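Local coordinates for protein Crov588 (Cafeteriavirus, PDB 6NYR) that is of unknown function but folds as a circular leucine-rich-repeat solenoid built from FNIP repeats, a shape perhaps suited to binding other molecules, at residues A[74-80]-A[97-103]; A[186-192]-A[208-214]; A[280-286]-A[302-308]. All coordinates share one frame; numbering follows the deposited sequence. Where two conformers were deposited one is given.

Interaction 1: A[74-80]-A[97-103]; sequences ESLTEIY and KSLLKLK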
loop_
_atom_site.group_PDB
_atom_site.type_symbol
_atom_site.label_atom_id
_atom_site.label_comp_id
_atom_site.label_asym_id
_atom_site.label_seq_id
_atom_site.Cartn_x
_atom_site.Cartn_y
_atom_site.Cartn_z
ATOM N N GLU A 74 6.629 18.927 -32.371
ATOM C CA GLU A 74 5.959 20.178 -32.043
ATOM C C GLU A 74 4.542 19.925 -31.510
ATOM O O GLU A 74 3.707 20.836 -31.461
ATOM C CB GLU A 74 5.922 21.102 -33.263
ATOM C CG GLU A 74 5.554 22.554 -32.951
ATOM C CD GLU A 74 6.649 23.293 -32.188
ATOM O OE1 GLU A 74 7.785 23.373 -32.706
ATOM O OE2 GLU A 74 6.379 23.796 -31.078
ATOM N N SER A 75 4.273 18.671 -31.134
ATOM C CA SER A 75 3.074 18.307 -30.389
ATOM C C SER A 75 3.390 17.807 -28.988
ATOM O O SER A 75 2.465 17.532 -28.216
ATOM C CB SER A 75 2.279 17.233 -31.142
ATOM O OG SER A 75 1.876 17.688 -32.423
ATOM N N LEU A 76 4.671 17.680 -28.635
ATOM C CA LEU A 76 5.032 17.399 -27.248
ATOM C C LEU A 76 4.509 18.503 -26.335
ATOM O O LEU A 76 4.647 19.694 -26.638
ATOM C CB LEU A 76 6.538 17.287 -27.070
ATOM C CG LEU A 76 7.180 15.913 -26.877
ATOM C CD1 LEU A 76 8.528 16.143 -26.154
ATOM C CD2 LEU A 76 6.332 14.938 -26.121
ATOM N N THR A 77 3.914 18.107 -25.213
ATOM C CA THR A 77 3.519 19.038 -24.168
ATOM C C THR A 77 4.239 18.814 -22.850
ATOM O O THR A 77 4.245 19.721 -22.010
ATOM C CB THR A 77 2.005 18.947 -23.910
ATOM O OG1 THR A 77 1.664 17.605 -23.544
ATOM C CG2 THR A 77 1.227 19.355 -25.147
ATOM N N GLU A 78 4.847 17.648 -22.646
ATOM C CA GLU A 78 5.494 17.321 -21.386
ATOM C C GLU A 78 6.724 16.475 -21.660
ATOM O O GLU A 78 6.692 15.584 -22.512
ATOM C CB GLU A 78 4.552 16.549 -20.458
ATOM C CG GLU A 78 3.167 17.118 -20.367
ATOM C CD GLU A 78 2.321 16.449 -19.293
ATOM O OE1 GLU A 78 2.869 15.631 -18.531
ATOM O OE2 GLU A 78 1.103 16.738 -19.227
ATOM N N ILE A 79 7.810 16.766 -20.950
ATOM C CA ILE A 79 8.976 15.893 -20.958
ATOM C C ILE A 79 9.711 16.059 -19.636
ATOM O O ILE A 79 9.920 17.178 -19.155
ATOM C CB ILE A 79 9.918 16.174 -22.150
ATOM C CG1 ILE A 79 11.012 15.097 -22.185
ATOM C CG2 ILE A 79 10.546 17.552 -22.029
ATOM C CD1 ILE A 79 11.774 15.029 -23.475
ATOM N N TYR A 80 10.110 14.929 -19.056
ATOM C CA TYR A 80 10.766 14.888 -17.755
ATOM C C TYR A 80 12.062 14.104 -17.892
ATOM O O TYR A 80 12.039 12.927 -18.267
ATOM C CB TYR A 80 9.848 14.248 -16.714
ATOM C CG TYR A 80 8.445 14.822 -16.723
ATOM C CD1 TYR A 80 8.097 15.862 -15.874
ATOM C CD2 TYR A 80 7.473 14.330 -17.585
ATOM C CE1 TYR A 80 6.823 16.392 -15.877
ATOM C CE2 TYR A 80 6.192 14.857 -17.596
ATOM C CZ TYR A 80 5.872 15.889 -16.740
ATOM O OH TYR A 80 4.602 16.419 -16.745
ATOM N N LYS A 97 7.658 24.900 -28.892
ATOM C CA LYS A 97 6.787 25.905 -28.294
ATOM C C LYS A 97 5.468 25.324 -27.797
ATOM O O LYS A 97 4.682 26.055 -27.183
ATOM C CB LYS A 97 6.509 27.029 -29.293
ATOM C CG LYS A 97 7.738 27.866 -29.652
ATOM C CD LYS A 97 8.449 28.441 -28.423
ATOM C CE LYS A 97 9.505 27.480 -27.881
ATOM N NZ LYS A 97 10.643 28.197 -27.217
ATOM N N SER A 98 5.186 24.052 -28.081
ATOM C CA SER A 98 4.014 23.404 -27.508
ATOM C C SER A 98 4.221 22.989 -26.056
ATOM O O SER A 98 3.241 22.663 -25.378
ATOM C CB SER A 98 3.635 22.166 -28.331
ATOM O OG SER A 98 4.699 21.229 -28.369
ATOM N N LEU A 99 5.458 23.005 -25.563
ATOM C CA LEU A 99 5.751 22.401 -24.270
ATOM C C LEU A 99 5.061 23.160 -23.147
ATOM O O LEU A 99 5.131 24.391 -23.072
ATOM C CB LEU A 99 7.255 22.356 -24.024
ATOM C CG LEU A 99 7.683 21.256 -23.049
ATOM C CD1 LEU A 99 7.508 19.879 -23.695
ATOM C CD2 LEU A 99 9.110 21.447 -22.575
ATOM N N LEU A 100 4.404 22.413 -22.263
ATOM C CA LEU A 100 3.745 22.967 -21.091
ATOM C C LEU A 100 4.395 22.562 -19.779
ATOM O O LEU A 100 4.362 23.337 -18.821
ATOM C CB LEU A 100 2.280 22.516 -21.059
ATOM C CG LEU A 100 1.412 22.967 -22.231
ATOM C CD1 LEU A 100 0.076 22.252 -22.205
ATOM C CD2 LEU A 100 1.216 24.472 -22.179
ATOM N N LYS A 101 4.990 21.374 -19.717
ATOM C CA LYS A 101 5.521 20.816 -18.482
ATOM C C LYS A 101 6.914 20.274 -18.749
ATOM O O LYS A 101 7.125 19.537 -19.717
ATOM C CB LYS A 101 4.597 19.722 -17.954
ATOM C CG LYS A 101 3.161 20.186 -17.778
ATOM C CD LYS A 101 2.406 19.282 -16.823
ATOM C CE LYS A 101 0.977 19.758 -16.631
ATOM N NZ LYS A 101 0.256 18.902 -15.650
ATOM N N LEU A 102 7.858 20.642 -17.891
ATOM C CA LEU A 102 9.256 20.322 -18.128
ATOM C C LEU A 102 9.971 20.090 -16.812
ATOM O O LEU A 102 9.877 20.914 -15.898
ATOM C CB LEU A 102 9.942 21.460 -18.894
ATOM C CG LEU A 102 11.468 21.458 -18.991
ATOM C CD1 LEU A 102 11.976 20.314 -19.842
ATOM C CD2 LEU A 102 11.943 22.812 -19.535
ATOM N N LYS A 103 10.681 18.971 -16.726
ATOM C CA LYS A 103 11.704 18.775 -15.710
ATOM C C LYS A 103 13.056 18.684 -16.410
ATOM O O LYS A 103 13.256 17.822 -17.275
ATOM C CB LYS A 103 11.474 17.523 -14.866
ATOM C CG LYS A 103 12.561 17.366 -13.802
ATOM C CD LYS A 103 12.493 16.035 -13.076
ATOM C CE LYS A 103 13.720 15.837 -12.187
ATOM N NZ LYS A 103 14.997 15.803 -12.965
#
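K101 and E78 lie side by side on neighbouring parallel strands, both side chains leaving the same face of the sheet. Followed outward, the lysine is mostly hydrocarbon in its contacts: its CB sits 3.8 Å from E78 CG and also meets the Y80 hydroxyl, its CG runs past E78 CG and CD, its CD reaches 3.7 Å from E78 OE2 and lies by Y80 OH as well, and its CE stays beside the same E78 OE2. At the tip, K101 NZ is 4.3 Å from E78 OE2, beyond a salt bridge, though the opposite charges should still attract. E78 is steadied from its own strand, for Y80 OH donates to E78 OE1 over 2.6 Å, meeting the oxygen from above the carboxylate plane. Long, flexible chains suit this partly exposed face, where aliphatic stems pack together and the charged ends stay near one another. The face carrying I79 and L102 is apolar: I79 CG2 touches L102 CD1 at 3.8 Å. L99 CG stands anti to its own nitrogen (chi1 -155°), which carries CD1 against T77 C and E78 N. Backbone bonds fix the register; T77 O accepts from both L100 N and K101 N, then I79 N donates to K101 O and K103 N to I79 O. Strands 56-58 and 123-125 flank the pair. Short parallel strands, one per turn, with leucine and isoleucine turned into the core, are the signature of a leucine-rich-repeat solenoid.

Interaction 2: A[186-192]-A[208-214]; sequences SLTYLEF and SLTHLTF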
loop_
_atom_site.group_PDB
_atom_site.type_symbol
_atom_site.label_atom_id
_atom_site.label_comp_id
_atom_site.label_asym_id
_atom_site.label_seq_id
_atom_site.Cartn_x
_atom_site.Cartn_y
_atom_site.Cartn_z
ATOM N N SER A 186 -0.746 35.516 -6.439
ATOM C CA SER A 186 -1.522 34.351 -6.839
ATOM C C SER A 186 -1.115 33.068 -6.128
ATOM O O SER A 186 -1.797 32.050 -6.291
ATOM C CB SER A 186 -1.388 34.154 -8.356
ATOM O OG SER A 186 -0.019 34.190 -8.747
ATOM N N LEU A 187 -0.046 33.094 -5.339
ATOM C CA LEU A 187 0.513 31.869 -4.784
ATOM C C LEU A 187 -0.424 31.270 -3.741
ATOM O O LEU A 187 -0.977 31.977 -2.895
ATOM C CB LEU A 187 1.880 32.164 -4.173
ATOM C CG LEU A 187 2.840 30.999 -3.959
ATOM C CD1 LEU A 187 3.280 30.410 -5.288
ATOM C CD2 LEU A 187 4.051 31.459 -3.150
ATOM N N THR A 188 -0.599 29.950 -3.813
ATOM C CA THR A 188 -1.470 29.223 -2.904
ATOM C C THR A 188 -0.758 28.122 -2.129
ATOM O O THR A 188 -1.116 27.870 -0.976
ATOM C CB THR A 188 -2.635 28.580 -3.673
ATOM O OG1 THR A 188 -2.124 27.598 -4.585
ATOM C CG2 THR A 188 -3.416 29.624 -4.450
ATOM N N TYR A 189 0.220 27.452 -2.737
ATOM C CA TYR A 189 1.007 26.408 -2.090
ATOM C C TYR A 189 2.458 26.871 -2.020
ATOM O O TYR A 189 3.061 27.180 -3.054
ATOM C CB TYR A 189 0.914 25.085 -2.863
ATOM C CG TYR A 189 -0.391 24.334 -2.718
ATOM C CD1 TYR A 189 -1.602 24.934 -3.035
ATOM C CD2 TYR A 189 -0.407 23.014 -2.287
ATOM C CE1 TYR A 189 -2.796 24.246 -2.909
ATOM C CE2 TYR A 189 -1.596 22.317 -2.159
ATOM C CZ TYR A 189 -2.784 22.935 -2.473
ATOM O OH TYR A 189 -3.965 22.243 -2.345
ATOM N N LEU A 190 3.018 26.912 -0.812
ATOM C CA LEU A 190 4.425 27.255 -0.614
ATOM C C LEU A 190 5.063 26.178 0.247
ATOM O O LEU A 190 4.574 25.890 1.346
ATOM C CB LEU A 190 4.582 28.631 0.037
ATOM C CG LEU A 190 6.011 29.094 0.344
ATOM C CD1 LEU A 190 6.894 29.050 -0.894
ATOM C CD2 LEU A 190 6.010 30.503 0.947
ATOM N N GLU A 191 6.137 25.574 -0.257
ATOM C CA GLU A 191 6.882 24.570 0.491
ATOM C C GLU A 191 8.357 24.939 0.526
ATOM O O GLU A 191 8.999 25.048 -0.524
ATOM C CB GLU A 191 6.714 23.172 -0.112
ATOM C CG GLU A 191 7.460 22.114 0.691
ATOM C CD GLU A 191 7.166 20.700 0.248
ATOM O OE1 GLU A 191 6.229 20.504 -0.553
ATOM O OE2 GLU A 191 7.879 19.782 0.707
ATOM N N PHE A 192 8.890 25.120 1.730
ATOM C CA PHE A 192 10.320 25.285 1.933
ATOM C C PHE A 192 10.982 23.934 2.177
ATOM O O PHE A 192 10.355 22.980 2.648
ATOM C CB PHE A 192 10.603 26.216 3.112
ATOM C CG PHE A 192 10.258 27.647 2.845
ATOM C CD1 PHE A 192 11.054 28.418 2.016
ATOM C CD2 PHE A 192 9.137 28.223 3.419
ATOM C CE1 PHE A 192 10.738 29.737 1.764
ATOM C CE2 PHE A 192 8.817 29.541 3.172
ATOM C CZ PHE A 192 9.617 30.298 2.344
ATOM N N SER A 208 -3.205 35.192 -0.654
ATOM C CA SER A 208 -3.878 34.061 -1.268
ATOM C C SER A 208 -3.344 32.711 -0.822
ATOM O O SER A 208 -3.864 31.681 -1.268
ATOM C CB SER A 208 -3.764 34.167 -2.795
ATOM O OG SER A 208 -2.408 34.351 -3.175
ATOM N N LEU A 209 -2.345 32.680 0.052
ATOM C CA LEU A 209 -1.702 31.424 0.413
ATOM C C LEU A 209 -2.634 30.578 1.273
ATOM O O LEU A 209 -3.225 31.069 2.239
ATOM C CB LEU A 209 -0.400 31.709 1.161
ATOM C CG LEU A 209 0.620 30.578 1.283
ATOM C CD1 LEU A 209 1.177 30.240 -0.092
ATOM C CD2 LEU A 209 1.745 30.949 2.234
ATOM N N THR A 210 -2.782 29.304 0.905
ATOM C CA THR A 210 -3.609 28.367 1.653
ATOM C C THR A 210 -2.811 27.270 2.342
ATOM O O THR A 210 -3.235 26.790 3.393
ATOM C CB THR A 210 -4.652 27.713 0.732
ATOM O OG1 THR A 210 -3.998 27.018 -0.338
ATOM C CG2 THR A 210 -5.592 28.767 0.159
ATOM N N HIS A 211 -1.674 26.863 1.778
ATOM C CA HIS A 211 -0.888 25.749 2.299
ATOM C C HIS A 211 0.546 26.219 2.498
ATOM O O HIS A 211 1.194 26.654 1.540
ATOM C CB HIS A 211 -0.907 24.550 1.343
ATOM C CG HIS A 211 -2.215 23.826 1.288
ATOM N ND1 HIS A 211 -3.377 24.416 0.841
ATOM C CD2 HIS A 211 -2.537 22.548 1.601
ATOM C CE1 HIS A 211 -4.362 23.537 0.891
ATOM N NE2 HIS A 211 -3.880 22.396 1.350
ATOM N N LEU A 212 1.047 26.114 3.728
ATOM C CA LEU A 212 2.408 26.522 4.056
ATOM C C LEU A 212 3.094 25.373 4.777
ATOM O O LEU A 212 2.628 24.930 5.832
ATOM C CB LEU A 212 2.420 27.783 4.924
ATOM C CG LEU A 212 3.793 28.269 5.389
ATOM C CD1 LEU A 212 4.701 28.563 4.204
ATOM C CD2 LEU A 212 3.663 29.501 6.283
ATOM N N THR A 213 4.203 24.902 4.210
ATOM C CA THR A 213 4.973 23.799 4.762
ATOM C C THR A 213 6.410 24.250 4.974
ATOM O O THR A 213 7.047 24.749 4.040
ATOM C CB THR A 213 4.955 22.582 3.823
ATOM O OG1 THR A 213 3.606 22.153 3.616
ATOM C CG2 THR A 213 5.770 21.434 4.403
ATOM N N PHE A 214 6.911 24.084 6.199
ATOM C CA PHE A 214 8.315 24.327 6.500
ATOM C C PHE A 214 9.081 23.010 6.522
ATOM O O PHE A 214 8.505 21.919 6.585
ATOM C CB PHE A 214 8.498 25.056 7.842
ATOM C CG PHE A 214 7.976 26.454 7.842
ATOM C CD1 PHE A 214 8.652 27.458 7.169
ATOM C CD2 PHE A 214 6.813 26.771 8.519
ATOM C CE1 PHE A 214 8.170 28.751 7.156
ATOM C CE2 PHE A 214 6.324 28.064 8.518
ATOM C CZ PHE A 214 7.003 29.056 7.835
HETATM O O HOH W 1 2.654 23.571 1.496
#
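T188 O is gripped by two backbone amides of the next turn, T210 N at 2.9 Å and H211 N at 3.0 Å. The first lies in the carbonyl plane on a lone pair; the second comes almost head-on. This forked bond opens a parallel pairing between successive coils of the leucine-rich-repeat solenoid, continued by L190 N to H211 O, T213 N to L190 O and F192 N to T213 O. On one face of these strands, in the conformer of Y189 given, Y189 and H211 form an offset stack, their planes only 7° apart and their centroids 4.2 Å apart. Both first torsions place CG anti to the carbonyl carbon (chi1 -75° and -72°); the side chains therefore lie side by side and point the same way, which lets the ring faces meet. Y189 CZ comes over the centre of the imidazole, while H211 CB packs against the phenol face. A hydrogen bond between T210 OG1 and H211 ND1, its direction undecided, meets the imidazole at its edge and should restrain its rotation. H167 stacks on Y189 from the preceding coil, and Y233 meets H211 from the following one. Flat rings suit this repeated spacing because each can lie against its neighbour. The other face is built for the core: the branched leucine side chains pack against one another, with L190 CB 3.8 Å from L209 CD1 and L190 CD2 against L212 CD1. F192 and F214 continue this core rim to rim, with nearly parallel planes. T213, on the Y189 and H211 face, offers a small hydroxyl to a water that bridges the strands: the water donates to L190 O at 3.0 Å and also hydrogen-bonds T213 OG1 at 2.7 Å.

Interaction 3: A[280-286]-A[302-308]; sequences FGNNFNQ and FGNNFNQ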
loop_
_atom_site.group_PDB
_atom_site.type_symbol
_atom_site.label_atom_id
_atom_site.label_comp_id
_atom_site.label_asym_id
_atom_site.label_seq_id
_atom_site.Cartn_x
_atom_site.Cartn_y
_atom_site.Cartn_z
ATOM N N PHE A 280 0.599 16.710 16.763
ATOM C CA PHE A 280 1.809 17.102 17.469
ATOM C C PHE A 280 2.973 16.230 17.013
ATOM O O PHE A 280 2.791 15.112 16.520
ATOM C CB PHE A 280 1.637 16.987 18.990
ATOM C CG PHE A 280 0.791 18.072 19.589
ATOM C CD1 PHE A 280 1.291 19.354 19.743
ATOM C CD2 PHE A 280 -0.500 17.807 20.009
ATOM C CE1 PHE A 280 0.516 20.355 20.294
ATOM C CE2 PHE A 280 -1.283 18.805 20.567
ATOM C CZ PHE A 280 -0.773 20.080 20.709
ATOM N N GLY A 281 4.184 16.758 17.196
ATOM C CA GLY A 281 5.391 16.033 16.872
ATOM C C GLY A 281 5.880 15.207 18.046
ATOM O O GLY A 281 5.266 15.150 19.109
ATOM N N ASN A 282 7.029 14.565 17.834
ATOM C CA ASN A 282 7.522 13.585 18.795
ATOM C C ASN A 282 7.695 14.186 20.187
ATOM O O ASN A 282 7.340 13.553 21.187
ATOM C CB ASN A 282 8.847 12.997 18.305
ATOM C CG ASN A 282 9.154 11.654 18.934
ATOM O OD1 ASN A 282 9.361 11.555 20.142
ATOM N ND2 ASN A 282 9.201 10.612 18.112
ATOM N N ASN A 283 8.222 15.410 20.273
ATOM C CA ASN A 283 8.701 15.921 21.548
ATOM C C ASN A 283 7.681 16.723 22.341
ATOM O O ASN A 283 7.959 17.050 23.500
ATOM C CB ASN A 283 9.926 16.827 21.363
ATOM C CG ASN A 283 11.155 16.075 20.944
ATOM O OD1 ASN A 283 11.160 14.844 20.895
ATOM N ND2 ASN A 283 12.219 16.807 20.645
ATOM N N PHE A 284 6.539 17.080 21.764
ATOM C CA PHE A 284 5.603 17.915 22.502
ATOM C C PHE A 284 5.152 17.203 23.771
ATOM O O PHE A 284 4.640 16.080 23.718
ATOM C CB PHE A 284 4.394 18.276 21.651
ATOM C CG PHE A 284 3.375 19.095 22.391
ATOM C CD1 PHE A 284 3.543 20.463 22.541
ATOM C CD2 PHE A 284 2.254 18.498 22.943
ATOM C CE1 PHE A 284 2.613 21.218 23.226
ATOM C CE2 PHE A 284 1.320 19.250 23.629
ATOM C CZ PHE A 284 1.502 20.611 23.770
ATOM N N ASN A 285 5.322 17.868 24.909
ATOM C CA ASN A 285 5.001 17.269 26.199
ATOM C C ASN A 285 4.657 18.372 27.200
ATOM O O ASN A 285 5.168 18.418 28.319
ATOM C CB ASN A 285 6.158 16.392 26.683
ATOM C CG ASN A 285 5.746 15.461 27.805
ATOM O OD1 ASN A 285 4.553 15.275 28.059
ATOM N ND2 ASN A 285 6.724 14.858 28.470
ATOM N N GLN A 286 3.779 19.281 26.794
ATOM C CA GLN A 286 3.317 20.377 27.632
ATOM C C GLN A 286 1.865 20.154 28.036
ATOM O O GLN A 286 1.075 19.572 27.288
ATOM C CB GLN A 286 3.451 21.716 26.901
ATOM C CG GLN A 286 4.877 22.112 26.536
ATOM C CD GLN A 286 5.774 22.247 27.752
ATOM O OE1 GLN A 286 5.378 22.819 28.766
ATOM N NE2 GLN A 286 6.990 21.727 27.655
ATOM N N PHE A 302 -1.450 13.062 19.258
ATOM C CA PHE A 302 -0.304 13.409 20.080
ATOM C C PHE A 302 0.942 12.679 19.575
ATOM O O PHE A 302 0.869 11.620 18.949
ATOM C CB PHE A 302 -0.541 13.055 21.554
ATOM C CG PHE A 302 -1.507 13.963 22.249
ATOM C CD1 PHE A 302 -1.139 15.252 22.596
ATOM C CD2 PHE A 302 -2.784 13.527 22.563
ATOM C CE1 PHE A 302 -2.032 16.092 23.237
ATOM C CE2 PHE A 302 -3.680 14.366 23.202
ATOM C CZ PHE A 302 -3.298 15.649 23.540
ATOM N N GLY A 303 2.108 13.257 19.891
ATOM C CA GLY A 303 3.380 12.645 19.576
ATOM C C GLY A 303 3.833 11.668 20.652
ATOM O O GLY A 303 3.228 11.542 21.713
ATOM N N ASN A 304 4.960 11.006 20.377
ATOM C CA ASN A 304 5.359 9.862 21.190
ATOM C C ASN A 304 5.707 10.262 22.618
ATOM O O ASN A 304 5.562 9.443 23.531
ATOM C CB ASN A 304 6.531 9.133 20.529
ATOM C CG ASN A 304 6.094 8.300 19.333
ATOM O OD1 ASN A 304 5.023 7.685 19.352
ATOM N ND2 ASN A 304 6.921 8.269 18.294
ATOM N N ASN A 305 6.162 11.496 22.845
ATOM C CA ASN A 305 6.578 11.899 24.182
ATOM C C ASN A 305 5.466 12.517 25.025
ATOM O O ASN A 305 5.641 12.655 26.242
ATOM C CB ASN A 305 7.732 12.909 24.117
ATOM C CG ASN A 305 9.019 12.296 23.635
ATOM O OD1 ASN A 305 9.073 11.110 23.306
ATOM N ND2 ASN A 305 10.075 13.105 23.582
ATOM N N PHE A 306 4.335 12.891 24.432
ATOM C CA PHE A 306 3.298 13.557 25.211
ATOM C C PHE A 306 2.817 12.661 26.344
ATOM O O PHE A 306 2.430 11.511 26.120
ATOM C CB PHE A 306 2.111 13.944 24.334
ATOM C CG PHE A 306 0.998 14.596 25.098
ATOM C CD1 PHE A 306 1.043 15.950 25.387
ATOM C CD2 PHE A 306 -0.085 13.854 25.543
ATOM C CE1 PHE A 306 0.028 16.554 26.098
ATOM C CE2 PHE A 306 -1.105 14.455 26.255
ATOM C CZ PHE A 306 -1.049 15.807 26.532
ATOM N N ASN A 307 2.823 13.195 27.565
ATOM C CA ASN A 307 2.402 12.417 28.723
ATOM C C ASN A 307 1.949 13.333 29.852
ATOM O O ASN A 307 2.317 13.131 31.012
ATOM C CB ASN A 307 3.539 11.507 29.199
ATOM C CG ASN A 307 3.072 10.458 30.198
ATOM O OD1 ASN A 307 1.877 10.195 30.325
ATOM N ND2 ASN A 307 4.019 9.850 30.907
ATOM N N GLN A 308 1.146 14.339 29.523
ATOM C CA GLN A 308 0.585 15.254 30.508
ATOM C C GLN A 308 -0.887 14.931 30.721
ATOM O O GLN A 308 -1.596 14.556 29.778
ATOM C CB GLN A 308 0.763 16.708 30.073
ATOM C CG GLN A 308 2.223 17.099 29.907
ATOM C CD GLN A 308 3.008 16.995 31.207
ATOM O OE1 GLN A 308 2.613 17.550 32.235
ATOM N NE2 GLN A 308 4.116 16.266 31.169
#
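N285 has CG anti to the backbone nitrogen (chi1 -164°), a torsion that swings its amide across to the next coil, while Q308, bent at chi2 (-62°), brings its own amide back to meet it. N285 OD1 thereby accepts two bonds, from N307 N at 2.8 Å and from Q308 NE2 at 3.3 Å. These donors approach from opposite faces of the N285 amide plane, so the oxygen is clasped between a backbone and a side-chain N-H. Asparagine fits because its short chain carries a carbonyl oxygen across to the N-H groups of the next loop. The pattern recurs on both sides: N263 OD1 receives N285 N and Q286 NE2, and N307 OD1 receives N329 N and Q330 NE2. Earlier in the loops, N305 N donates to N282 O over 2.9 Å, and G303 to F306 form a type I turn. G303 has no side chain, and its CA comes within 3.2 Å of G281 O in a CA-H...O contact, a closeness that suits glycine. Inside, the phenylalanines repeat from coil to coil. F280 and F302 have nearly parallel planes but barely overlap, touching at CD2 and CD1, 3.7 Å apart, whereas F284 and F306 meet rim to rim. Within each coil the rings also pack on one another, F284 with F280 and F306 with F302, while Q308 N lies over the other face of F306. The chemistry is consistent with neutral amides, able both to give and to accept, joining successive loops without placing a charge at N285 or Q308, beside a core of phenylalanine.

In the fold
From the N terminus the three contacts follow in series, each joining one coil to the next, and none encloses or crosses another. Interaction 1 closes a loop that contains the short helix 89-93 and pairs strands 78-80 and 101-103. Further round the ring, interaction 2 closes a helix-free loop between strands 189-191 and 211-213; its centre is about 25 Å from that of interaction 1. Interaction 3, about 26 Å beyond between centres, closes a loop containing strand 299-301 and joins the turns that follow strands 277-279 and 299-301. Interactions 1 and 2 tie the strands lining the inner rim; interaction 3 ties the loops that leave it.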